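Local structure of filamentous hemagglutinin (Bordetella pertussis, 1RWR) at residues A[102-107]-A[123-128]; A[138-143]-A[161-166]. The protein probably acts as an adhesin exported by two-partner secretion, the fragment studied here being the secretion (TPS) domain that belongs to this pathway. All coordinates share one frame; numbering follows the deposited sequence.

Interaction 1: A[102-107]-A[123-128]; sequences IIANPN and TLTTGR
Two consecutive rungs of the right-handed parallel beta-helix meet here, strand 102-104 lying beside strand 123-125 in one parallel sheet. Their backbone polar groups are paired in a simple alternation. Ile103 turns both of its groups to the neighbouring strand: its N donates to Thr123 O at 2.9 Å and 169°, and its O receives Thr125 N at 2.9 Å. Two residues further along, Asn105 N reaches Thr125 O, again at 2.9 Å. Ile102 and Ala104 instead bond to strand 75-80, so the middle strand is served from two sides.

Side chains stack in register, Ile103 beside Leu124 on one face of the sheet and Ala104 beside Thr125 on the other, where Ala104 CB and Thr125 CG2 are squeezed to 3.5 Å.

At the strand ends, side chains take over the pairing. Asn105, with CG anti to its backbone N (chi1 -174°), offers OD1 to Asn107 N at 2.9 Å in an Asx turn, the donor standing 37° above the amide plane; its ND2 goes to Ser84 O and Ser86 OG. Thr125 OG1 forms an ST turn, accepting Gly127 N at 2.9 Å while donating to Val163 O. Beyond it the Arg128 chain bends back, so that Pro106 CG sits over the centre of one guanidinium face, 3.7 Å from Arg128 CZ, while NH1 pairs with Glu79 and Val80 O. The exception to this economy is Gly127 O, buried without a polar partner in the model and 3.5 Å from Ala104 CB.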
ATOM      1  N   ILE A 102       6.709  -3.836  -2.480  1.00 10.96           N
ATOM      2  CA  ILE A 102       5.561  -4.543  -1.915  1.00 11.68           C
ATOM      3  C   ILE A 102       5.970  -5.007  -0.543  1.00 11.54           C
ATOM      4  O   ILE A 102       6.964  -5.744  -0.405  1.00 10.32           O
ATOM      5  CB  ILE A 102       5.168  -5.786  -2.775  1.00 12.15           C
ATOM      6  CG1 ILE A 102       4.925  -5.445  -4.246  1.00 15.48           C
ATOM      7  CG2 ILE A 102       3.938  -6.422  -2.194  1.00 13.98           C
ATOM      8  CD1 ILE A 102       6.149  -5.401  -5.098  1.00 22.20           C
ATOM      9  N   ILE A 103       5.208  -4.588   0.464  1.00 10.64           N
ATOM     10  CA  ILE A 103       5.404  -5.006   1.848  1.00 10.83           C
ATOM     11  C   ILE A 103       4.179  -5.829   2.256  1.00 11.32           C
ATOM     12  O   ILE A 103       3.072  -5.343   2.278  1.00 11.96           O
ATOM     13  CB  ILE A 103       5.594  -3.801   2.804  1.00 11.69           C
ATOM     14  CG1 ILE A 103       6.655  -2.783   2.317  1.00 15.74           C
ATOM     15  CG2 ILE A 103       5.942  -4.328   4.234  1.00 13.40           C
ATOM     16  CD1 ILE A 103       7.948  -3.321   2.134  1.00 18.73           C
ATOM     17  N   ALA A 104       4.391  -7.095   2.561  1.00 12.44           N
ATOM     18  CA  ALA A 104       3.314  -8.050   2.857  1.00 11.35           C
ATOM     19  C   ALA A 104       3.473  -8.648   4.236  1.00 11.60           C
ATOM     20  O   ALA A 104       4.476  -9.312   4.542  1.00 12.72           O
ATOM     21  CB  ALA A 104       3.285  -9.153   1.801  1.00 11.50           C
ATOM     22  N   ASN A 105       2.471  -8.452   5.086  1.00 11.93           N
ATOM     23  CA  ASN A 105       2.484  -9.045   6.403  1.00 12.09           C
ATOM     24  C   ASN A 105       1.022  -9.396   6.800  1.00 12.51           C
ATOM     25  O   ASN A 105       0.247  -8.517   7.162  1.00 12.12           O
ATOM     26  CB  ASN A 105       3.141  -8.098   7.411  1.00 12.27           C
ATOM     27  CG  ASN A 105       3.306  -8.761   8.789  1.00 13.62           C
ATOM     28  OD1 ASN A 105       2.648  -9.785   9.070  1.00 14.06           O
ATOM     29  ND2 ASN A 105       4.139  -8.187   9.637  1.00 12.49           N
ATOM     30  N   PRO A 106       0.635 -10.658   6.695  1.00 12.85           N
ATOM     31  CA  PRO A 106      -0.724 -11.061   7.060  1.00 13.83           C
ATOM     32  C   PRO A 106      -1.134 -10.739   8.492  1.00 13.93           C
ATOM     33  O   PRO A 106      -2.318 -10.673   8.756  1.00 14.13           O
ATOM     34  CB  PRO A 106      -0.738 -12.562   6.780  1.00 14.72           C
ATOM     35  CG  PRO A 106       0.233 -12.699   5.669  1.00 14.49           C
ATOM     36  CD  PRO A 106       1.372 -11.769   6.040  1.00 14.66           C
ATOM     37  N   ASN A 107      -0.180 -10.514   9.367  1.00 13.94           N
ATOM     38  CA  ASN A 107      -0.482 -10.175  10.759  1.00 13.82           C
ATOM     39  C   ASN A 107      -0.939  -8.752  10.965  1.00 14.56           C
ATOM     40  O   ASN A 107      -1.500  -8.417  12.009  1.00 16.54           O
ATOM     41  CB  ASN A 107       0.732 -10.452  11.608  1.00 14.59           C
ATOM     42  CG  ASN A 107       1.200 -11.883  11.462  1.00 15.47           C
ATOM     43  OD1 ASN A 107       0.422 -12.836  11.728  1.00 15.91           O
ATOM     44  ND2 ASN A 107       2.412 -12.060  10.982  1.00 16.31           N
ATOM     45  N   THR A 123       2.958  -0.925  -2.660  1.00  9.20           N
ATOM     46  CA  THR A 123       1.820  -1.706  -2.188  1.00  9.52           C
ATOM     47  C   THR A 123       2.071  -2.180  -0.760  1.00  9.92           C
ATOM     48  O   THR A 123       3.140  -2.766  -0.466  1.00 10.18           O
ATOM     49  CB  THR A 123       1.684  -2.921  -3.071  1.00  8.96           C
ATOM     50  OG1 THR A 123       1.625  -2.508  -4.457  1.00 11.03           O
ATOM     51  CG2 THR A 123       0.451  -3.752  -2.755  1.00 10.54           C
ATOM     52  N   LEU A 124       1.103  -1.917   0.127  1.00 10.57           N
ATOM     53  CA  LEU A 124       1.104  -2.403   1.500  1.00  9.69           C
ATOM     54  C   LEU A 124      -0.018  -3.397   1.611  1.00 10.03           C
ATOM     55  O   LEU A 124      -1.166  -3.079   1.283  1.00 10.81           O
ATOM     56  CB  LEU A 124       0.879  -1.260   2.472  1.00 10.58           C
ATOM     57  CG  LEU A 124       1.895  -0.138   2.380  1.00 10.68           C
ATOM     58  CD1 LEU A 124       1.583   0.901   3.492  1.00 11.26           C
ATOM     59  CD2 LEU A 124       3.327  -0.692   2.487  1.00 12.09           C
ATOM     60  N   THR A 125       0.294  -4.612   2.035  1.00 10.33           N
ATOM     61  CA  THR A 125      -0.700  -5.673   1.986  1.00 10.23           C
ATOM     62  C   THR A 125      -0.617  -6.604   3.191  1.00 10.86           C
ATOM     63  O   THR A 125       0.456  -6.838   3.748  1.00  9.87           O
ATOM     64  CB  THR A 125      -0.623  -6.445   0.608  1.00 11.40           C
ATOM     65  OG1 THR A 125      -1.723  -7.349   0.516  1.00 12.13           O
ATOM     66  CG2 THR A 125       0.618  -7.305   0.534  1.00 11.45           C
ATOM     67  N   THR A 126      -1.765  -7.133   3.604  1.00 10.46           N
ATOM     68  CA  THR A 126      -1.763  -8.282   4.512  1.00 11.62           C
ATOM     69  C   THR A 126      -2.004  -9.582   3.762  1.00 12.24           C
ATOM     70  O   THR A 126      -2.201 -10.620   4.393  1.00 12.20           O
ATOM     71  CB  THR A 126      -2.807  -8.147   5.618  1.00 12.18           C
ATOM     72  OG1 THR A 126      -4.128  -8.083   5.030  1.00 12.26           O
ATOM     73  CG2 THR A 126      -2.586  -6.866   6.356  1.00 12.21           C
ATOM     74  N   GLY A 127      -1.951  -9.546   2.439  1.00 12.71           N
ATOM     75  CA  GLY A 127      -2.002 -10.774   1.643  1.00 12.21           C
ATOM     76  C   GLY A 127      -0.749 -11.622   1.709  1.00 13.47           C
ATOM     77  O   GLY A 127       0.377 -11.103   1.849  1.00 14.55           O
ATOM     78  N   ARG A 128      -0.933 -12.944   1.625  1.00 13.63           N
ATOM     79  CA  ARG A 128       0.169 -13.850   1.462  1.00 14.66           C
ATOM     80  C   ARG A 128       0.560 -13.902  -0.025  1.00 14.98           C
ATOM     81  O   ARG A 128      -0.273 -14.216  -0.864  1.00 15.00           O
ATOM     82  CB  ARG A 128      -0.225 -15.240   1.958  1.00 15.15           C
ATOM     83  CG  ARG A 128       0.825 -16.250   1.802  1.00 19.20           C
ATOM     84  CD  ARG A 128       2.024 -15.971   2.668  1.00 23.91           C
ATOM     85  NE  ARG A 128       1.781 -16.176   4.112  1.00 26.60           N
ATOM     86  CZ  ARG A 128       2.466 -15.582   5.069  1.00 25.21           C
ATOM     87  NH1 ARG A 128       3.441 -14.681   4.779  1.00 21.52           N
ATOM     88  NH2 ARG A 128       2.178 -15.868   6.327  1.00 25.53           N
TER

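Interaction 2: A[138-143]-A[161-166]; sequences LDVQQG and DVVARL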
ATOM      1  N   LEU A 138      -1.524 -11.758  -4.490  1.00 15.04           N
ATOM      2  CA  LEU A 138      -1.592 -11.502  -3.062  1.00 14.25           C
ATOM      3  C   LEU A 138      -2.898 -12.060  -2.568  1.00 14.98           C
ATOM      4  O   LEU A 138      -3.953 -11.551  -2.938  1.00 16.13           O
ATOM      5  CB  LEU A 138      -1.559  -9.986  -2.812  1.00 14.47           C
ATOM      6  CG  LEU A 138      -0.268  -9.312  -3.289  1.00 15.37           C
ATOM      7  CD1 LEU A 138      -0.381  -7.813  -3.249  1.00 16.76           C
ATOM      8  CD2 LEU A 138       0.953  -9.803  -2.493  1.00 16.18           C
ATOM      9  N   ASP A 139      -2.859 -13.077  -1.725  1.00 15.30           N
ATOM     10  CA  ASP A 139      -4.089 -13.702  -1.250  1.00 14.44           C
ATOM     11  C   ASP A 139      -4.391 -13.168   0.131  1.00 14.48           C
ATOM     12  O   ASP A 139      -3.794 -13.566   1.123  1.00 13.30           O
ATOM     13  CB  ASP A 139      -3.958 -15.210  -1.208  1.00 15.27           C
ATOM     14  CG  ASP A 139      -3.981 -15.794  -2.569  1.00 16.78           C
ATOM     15  OD1 ASP A 139      -4.753 -15.280  -3.410  1.00 17.14           O
ATOM     16  OD2 ASP A 139      -3.232 -16.743  -2.861  1.00 17.44           O
ATOM     17  N   VAL A 140      -5.340 -12.263   0.146  1.00 14.31           N
ATOM     18  CA  VAL A 140      -5.776 -11.638   1.383  1.00 14.53           C
ATOM     19  C   VAL A 140      -6.870 -12.454   2.045  1.00 15.11           C
ATOM     20  O   VAL A 140      -7.979 -12.560   1.517  1.00 14.45           O
ATOM     21  CB  VAL A 140      -6.312 -10.199   1.122  1.00 14.80           C
ATOM     22  CG1 VAL A 140      -6.696  -9.591   2.440  1.00 14.54           C
ATOM     23  CG2 VAL A 140      -5.253  -9.365   0.414  1.00 15.89           C
ATOM     24  N   GLN A 141      -6.569 -12.993   3.215  1.00 14.94           N
ATOM     25  CA  GLN A 141      -7.560 -13.684   4.027  1.00 17.04           C
ATOM     26  C   GLN A 141      -7.677 -13.119   5.431  1.00 15.82           C
ATOM     27  O   GLN A 141      -8.638 -13.424   6.120  1.00 15.38           O
ATOM     28  CB  GLN A 141      -7.247 -15.165   4.087  1.00 18.48           C
ATOM     29  CG  GLN A 141      -7.372 -15.784   2.694  1.00 23.72           C
ATOM     30  CD  GLN A 141      -7.024 -17.209   2.703  1.00 27.82           C
ATOM     31  OE1 GLN A 141      -5.851 -17.556   2.814  1.00 29.82           O
ATOM     32  NE2 GLN A 141      -8.027 -18.057   2.648  1.00 31.38           N
ATOM     33  N   GLN A 142      -6.712 -12.320   5.856  1.00 15.41           N
ATOM     34  CA  GLN A 142      -6.733 -11.736   7.188  1.00 14.26           C
ATOM     35  C   GLN A 142      -5.893 -10.489   7.227  1.00 13.72           C
ATOM     36  O   GLN A 142      -5.177 -10.221   6.286  1.00 13.70           O
ATOM     37  CB  GLN A 142      -6.202 -12.713   8.224  1.00 15.66           C
ATOM     38  CG  GLN A 142      -4.742 -13.115   8.022  1.00 16.95           C
ATOM     39  CD  GLN A 142      -4.304 -14.167   9.007  1.00 23.45           C
ATOM     40  OE1 GLN A 142      -4.147 -15.327   8.658  1.00 28.95           O
ATOM     41  NE2 GLN A 142      -4.158 -13.780  10.243  1.00 24.51           N
ATOM     42  N   GLY A 143      -6.002  -9.739   8.329  1.00 13.27           N
ATOM     43  CA  GLY A 143      -5.092  -8.641   8.622  1.00 12.88           C
ATOM     44  C   GLY A 143      -5.673  -7.289   8.363  1.00 12.47           C
ATOM     45  O   GLY A 143      -6.441  -7.097   7.426  1.00 12.57           O
ATOM     46  N   ASP A 161      -1.056   1.506  -3.141  1.00 10.34           N
ATOM     47  CA  ASP A 161      -2.145   0.547  -2.953  1.00 10.63           C
ATOM     48  C   ASP A 161      -2.035  -0.031  -1.567  1.00 11.26           C
ATOM     49  O   ASP A 161      -0.918  -0.390  -1.092  1.00 11.65           O
ATOM     50  CB  ASP A 161      -2.051  -0.628  -3.924  1.00 10.67           C
ATOM     51  CG  ASP A 161      -2.495  -0.304  -5.319  1.00 12.88           C
ATOM     52  OD1 ASP A 161      -2.901   0.863  -5.613  1.00 14.29           O
ATOM     53  OD2 ASP A 161      -2.505  -1.219  -6.208  1.00 13.63           O
ATOM     54  N   VAL A 162      -3.187  -0.116  -0.920  1.00 10.89           N
ATOM     55  CA  VAL A 162      -3.335  -0.744   0.397  1.00 11.01           C
ATOM     56  C   VAL A 162      -4.356  -1.864   0.217  1.00 11.45           C
ATOM     57  O   VAL A 162      -5.508  -1.607  -0.157  1.00 11.88           O
ATOM     58  CB  VAL A 162      -3.857   0.220   1.441  1.00 11.40           C
ATOM     59  CG1 VAL A 162      -4.075  -0.507   2.754  1.00 12.67           C
ATOM     60  CG2 VAL A 162      -2.913   1.374   1.663  1.00 11.74           C
ATOM     61  N   VAL A 163      -3.915  -3.107   0.435  1.00 10.48           N
ATOM     62  CA  VAL A 163      -4.705  -4.298   0.106  1.00 11.68           C
ATOM     63  C   VAL A 163      -4.735  -5.234   1.319  1.00 10.93           C
ATOM     64  O   VAL A 163      -3.727  -5.824   1.683  1.00 11.22           O
ATOM     65  CB  VAL A 163      -4.091  -5.003  -1.137  1.00 11.49           C
ATOM     66  CG1 VAL A 163      -4.981  -6.163  -1.579  1.00 14.11           C
ATOM     67  CG2 VAL A 163      -3.914  -3.995  -2.277  1.00 10.11           C
ATOM     68  N   ALA A 164      -5.861  -5.310   2.006  1.00 11.85           N
ATOM     69  CA  ALA A 164      -5.903  -5.952   3.332  1.00 11.74           C
ATOM     70  C   ALA A 164      -7.300  -6.447   3.605  1.00 11.27           C
ATOM     71  O   ALA A 164      -8.241  -6.140   2.846  1.00 10.43           O
ATOM     72  CB  ALA A 164      -5.471  -4.976   4.419  1.00 12.56           C
ATOM     73  N   ARG A 165      -7.474  -7.220   4.679  1.00 10.98           N
ATOM     74  CA  ARG A 165      -8.807  -7.689   4.983  1.00 11.72           C
ATOM     75  C   ARG A 165      -9.654  -6.525   5.457  1.00 11.62           C
ATOM     76  O   ARG A 165     -10.789  -6.386   5.040  1.00 11.12           O
ATOM     77  CB  ARG A 165      -8.793  -8.836   5.989  1.00 12.16           C
ATOM     78  CG  ARG A 165     -10.137  -9.585   6.108  1.00 13.44           C
ATOM     79  CD  ARG A 165     -10.438 -10.423   4.841  1.00 14.25           C
ATOM     80  NE  ARG A 165     -11.808 -10.914   4.737  1.00 14.62           N
ATOM     81  CZ  ARG A 165     -12.272 -12.089   5.248  1.00 15.60           C
ATOM     82  NH1 ARG A 165     -11.539 -12.855   6.031  1.00 14.99           N
ATOM     83  NH2 ARG A 165     -13.528 -12.444   5.025  1.00 15.68           N
ATOM     84  N   LEU A 166      -9.080  -5.737   6.345  1.00 11.48           N
ATOM     85  CA  LEU A 166      -9.674  -4.494   6.837  1.00 11.40           C
ATOM     86  C   LEU A 166      -8.683  -3.350   6.712  1.00 12.03           C
ATOM     87  O   LEU A 166      -7.471  -3.533   6.815  1.00 11.32           O
ATOM     88  CB  LEU A 166     -10.039  -4.625   8.318  1.00 13.04           C
ATOM     89  CG  LEU A 166     -11.025  -5.734   8.717  1.00 14.15           C
ATOM     90  CD1 LEU A 166     -11.134  -5.768  10.250  1.00 15.87           C
ATOM     91  CD2 LEU A 166     -12.417  -5.584   8.073  1.00 13.90           C
TER
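Segment 138-143 brings the chain back from an antiparallel excursion to the beta-helix, and it meets the end of strand 159-164 at the corner where that coil turns into its next face. The touching parts run 47° apart, so no ladder of bridges forms, and the contact divides into three kinds of interaction.

The backbone bonds converge on a single acceptor. Gly143 O takes Leu166 N at 3.2 Å, nearly straight (165°) and in the carbonyl plane, and also receives a weak, bent bond from Arg165 N at 2.9 Å. Strands 144-147 and 166-169, which start here, continue side by side in parallel.

Van der Waals packing comes chiefly from Val140. Its CG2 crosses obliquely to Val163 CG1 at 3.8 Å, the apolar pair of the contact, whereas CG1, anti to the backbone N, rests on the Ala164-Arg165 peptide, 3.4 Å from Ala164 C. Arg165 CB likewise lies on backbone, 3.6 Å from Gln142 C.

The charged end contributes the remaining bond. The Arg165 chain bends at chi2 (70°) and runs past Gln141, placing NH1 3.0 Å from Gln141 O, which it approaches from above the carbonyl plane. NH1 also donates to Ala207 O, and NE forms a salt bridge with Asp236. One cation thus ties three separate parts of the chain together: its charge is probably balanced by Asp236, while two carbonyl oxygens, Gln141 O and Ala207 O, share NH1.

Interaction 1 closes before interaction 2 opens, so the two follow each other in series along the chain, with centres about 7 Å apart. They share the long parallel sheet of the beta-helix, in which strands 99-104, 119-125 and 159-164 are successive neighbours. Between the last two, the chain detours through the antiparallel strands 128-132 and 135-140; segment 123-128 leads into that detour and 138-143 leads out of it. Exit and return are stitched together by the Thr126 hydroxyl, whose OG1 lies 2.7 Å from Gln142 O in a probable hydrogen bond. The detour thus leaves and re-enters the beta-helix at nearly the same place, and strand 159-164 takes its position directly beside 119-125.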